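Local coordinates for twitching motility pilus retraction protein (Geobacter sulfurreducens PCA, PDB 5ZFQ) that probably acts as a hexameric ATPase motor that uses ATP hydrolysis to drive retraction of the type IV pilus, at residues Gln342-Ser347 / Met363-Asp368. Numbering follows the deposited sequence.
Sequences QTMNQS and MARSSD
Asn-345 reaches with both ends of its carboxamide to the chain that leaves helix 359-365. Asn-345 OD1 accepts from Ser-366 OG at 2.7 Å, the hydroxyl lying in the carbonyl plane on a lone pair. On the other branch Asn-345 ND2 donates to Asp-368 O at 3.1 Å, a bent bond (145° at the hydrogen) that meets this carbonyl from above its plane; a weak bond to Glu-371 OE2 adds to the grip. An asparagine suits the place because one short side chain offers an acceptor and a donor together. Replacing it with a leucine would probably leave the Ser-366 hydroxyl and the Asp-368 carbonyl without these mates and free the turn to shift. Next to it, Met-344 CG lies over one guanidinium face, 3.9 Å from Arg-365 NH1, with SD above the same face but offset toward its rim. Methionine's flexible thioether can fold onto the flat group that arginine's long chain, bent at chi2, carries across.

Farther out, Ser-366 OG, anti to its own backbone N (chi1 -173°), also accepts a weak bond from Asp-368 N, a double role suited to a short hydroxyl. Thr-343, whose beta-hydroxyl suits an N-cap, forms a capping box with Gln-346 that fixes the start of helix 344-353. Asp-368, at the N-cap of helix 369-377, accepts a weak bond from Glu-371 N at its OD1. Phe-284 of a neighbouring subunit packs against Arg-365.

The contact thus pairs an amide with a hydroxyl and a backbone carbonyl at a largely buried junction of three C-terminal helices, while Met-344 gives the Arg-365 face nonpolar cover and Arg-365 NE and NH2 bond weakly to Thr-293 OG1 and Asn-257 O.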
loop_
_atom_site.group_PDB
_atom_site.type_symbol
_atom_site.label_atom_id
_atom_site.label_comp_id
_atom_site.label_asym_id
_atom_site.label_seq_id
_atom_site.Cartn_x
_atom_site.Cartn_y
_atom_site.Cartn_z
ATOM N N GLN A 342 -14.807 41.544 -4.413
ATOM C CA GLN A 342 -15.889 41.389 -5.331
ATOM C C GLN A 342 -16.223 39.950 -5.448
ATOM O O GLN A 342 -15.354 39.141 -5.469
ATOM C CB GLN A 342 -15.542 41.935 -6.694
ATOM C CG GLN A 342 -14.245 41.440 -7.256
ATOM C CD GLN A 342 -13.821 42.155 -8.506
ATOM O OE1 GLN A 342 -13.577 43.334 -8.499
ATOM N NE2 GLN A 342 -13.718 41.429 -9.578
ATOM N N THR A 343 -17.493 39.622 -5.552
ATOM C CA THR A 343 -17.892 38.242 -5.789
ATOM C C THR A 343 -17.818 37.948 -7.285
ATOM O O THR A 343 -17.794 38.869 -8.111
ATOM C CB THR A 343 -19.322 37.945 -5.288
ATOM O OG1 THR A 343 -20.255 38.775 -5.985
ATOM C CG2 THR A 343 -19.450 38.211 -3.784
ATOM N N MET A 344 -17.779 36.657 -7.615
ATOM C CA MET A 344 -17.886 36.198 -8.987
ATOM C C MET A 344 -19.165 36.744 -9.616
ATOM O O MET A 344 -19.136 37.230 -10.743
ATOM C CB MET A 344 -17.857 34.666 -9.056
ATOM C CG MET A 344 -17.925 34.134 -10.471
ATOM S SD MET A 344 -16.560 34.776 -11.498
ATOM C CE MET A 344 -15.131 34.052 -10.699
ATOM N N ASN A 345 -20.275 36.693 -8.882
ATOM C CA ASN A 345 -21.522 37.257 -9.392
ATOM C C ASN A 345 -21.394 38.761 -9.648
ATOM O O ASN A 345 -21.864 39.245 -10.679
ATOM C CB ASN A 345 -22.705 36.974 -8.447
ATOM C CG ASN A 345 -23.483 35.708 -8.838
ATOM O OD1 ASN A 345 -23.299 35.162 -9.935
ATOM N ND2 ASN A 345 -24.341 35.233 -7.940
ATOM N N GLN A 346 -20.751 39.503 -8.746
ATOM C CA GLN A 346 -20.553 40.935 -8.971
ATOM C C GLN A 346 -19.718 41.155 -10.220
ATOM O O GLN A 346 -20.055 41.994 -11.042
ATOM C CB GLN A 346 -19.906 41.609 -7.759
ATOM C CG GLN A 346 -20.891 41.818 -6.620
ATOM C CD GLN A 346 -20.245 42.312 -5.336
ATOM O OE1 GLN A 346 -19.093 41.986 -5.040
ATOM N NE2 GLN A 346 -20.998 43.081 -4.551
ATOM N N SER A 347 -18.649 40.376 -10.373
ATOM C CA SER A 347 -17.787 40.452 -11.553
ATOM C C SER A 347 -18.567 40.145 -12.826
ATOM O O SER A 347 -18.480 40.897 -13.803
ATOM C CB SER A 347 -16.599 39.483 -11.431
ATOM O OG SER A 347 -15.684 39.649 -12.507
ATOM N N MET A 363 -24.776 33.317 -17.010
ATOM C CA MET A 363 -25.669 32.546 -16.157
ATOM C C MET A 363 -25.208 31.103 -15.982
ATOM O O MET A 363 -25.493 30.498 -14.950
ATOM C CB MET A 363 -27.088 32.542 -16.714
ATOM C CG MET A 363 -27.854 33.866 -16.692
ATOM S SD MET A 363 -28.183 34.371 -14.944
ATOM C CE MET A 363 -29.176 32.962 -14.344
ATOM N N ALA A 364 -24.519 30.533 -16.979
ATOM C CA ALA A 364 -24.028 29.159 -16.844
ATOM C C ALA A 364 -22.916 29.107 -15.801
ATOM O O ALA A 364 -22.828 28.172 -15.014
ATOM C CB ALA A 364 -23.527 28.600 -18.188
ATOM N N ARG A 365 -22.063 30.121 -15.818
ATOM C CA ARG A 365 -20.901 30.177 -14.952
ATOM C C ARG A 365 -21.299 30.506 -13.538
ATOM O O ARG A 365 -20.589 30.170 -12.592
ATOM C CB ARG A 365 -19.902 31.213 -15.476
ATOM C CG ARG A 365 -18.673 31.370 -14.614
ATOM C CD ARG A 365 -18.012 30.015 -14.273
ATOM N NE ARG A 365 -16.861 30.215 -13.394
ATOM C CZ ARG A 365 -16.943 30.415 -12.077
ATOM N NH1 ARG A 365 -18.132 30.416 -11.458
ATOM N NH2 ARG A 365 -15.829 30.602 -11.375
ATOM N N SER A 366 -22.433 31.170 -13.389
ATOM C CA SER A 366 -22.889 31.612 -12.078
ATOM C C SER A 366 -23.115 30.440 -11.120
ATOM O O SER A 366 -23.795 29.466 -11.450
ATOM C CB SER A 366 -24.177 32.431 -12.218
ATOM O OG SER A 366 -24.551 33.000 -10.982
ATOM N N SER A 367 -22.524 30.538 -9.938
ATOM C CA SER A 367 -22.776 29.566 -8.893
ATOM C C SER A 367 -24.039 29.935 -8.119
ATOM O O SER A 367 -24.517 29.138 -7.300
ATOM C CB SER A 367 -21.586 29.463 -7.950
ATOM O OG SER A 367 -21.126 30.759 -7.611
ATOM N N ASP A 368 -24.568 31.141 -8.369
ATOM C CA ASP A 368 -25.918 31.517 -7.921
ATOM C C ASP A 368 -26.674 32.377 -8.961
ATOM O O ASP A 368 -26.786 33.614 -8.819
ATOM C CB ASP A 368 -25.878 32.243 -6.568
ATOM C CG ASP A 368 -27.280 32.427 -5.962
ATOM O OD1 ASP A 368 -28.299 31.955 -6.548
ATOM O OD2 ASP A 368 -27.359 33.025 -4.869
#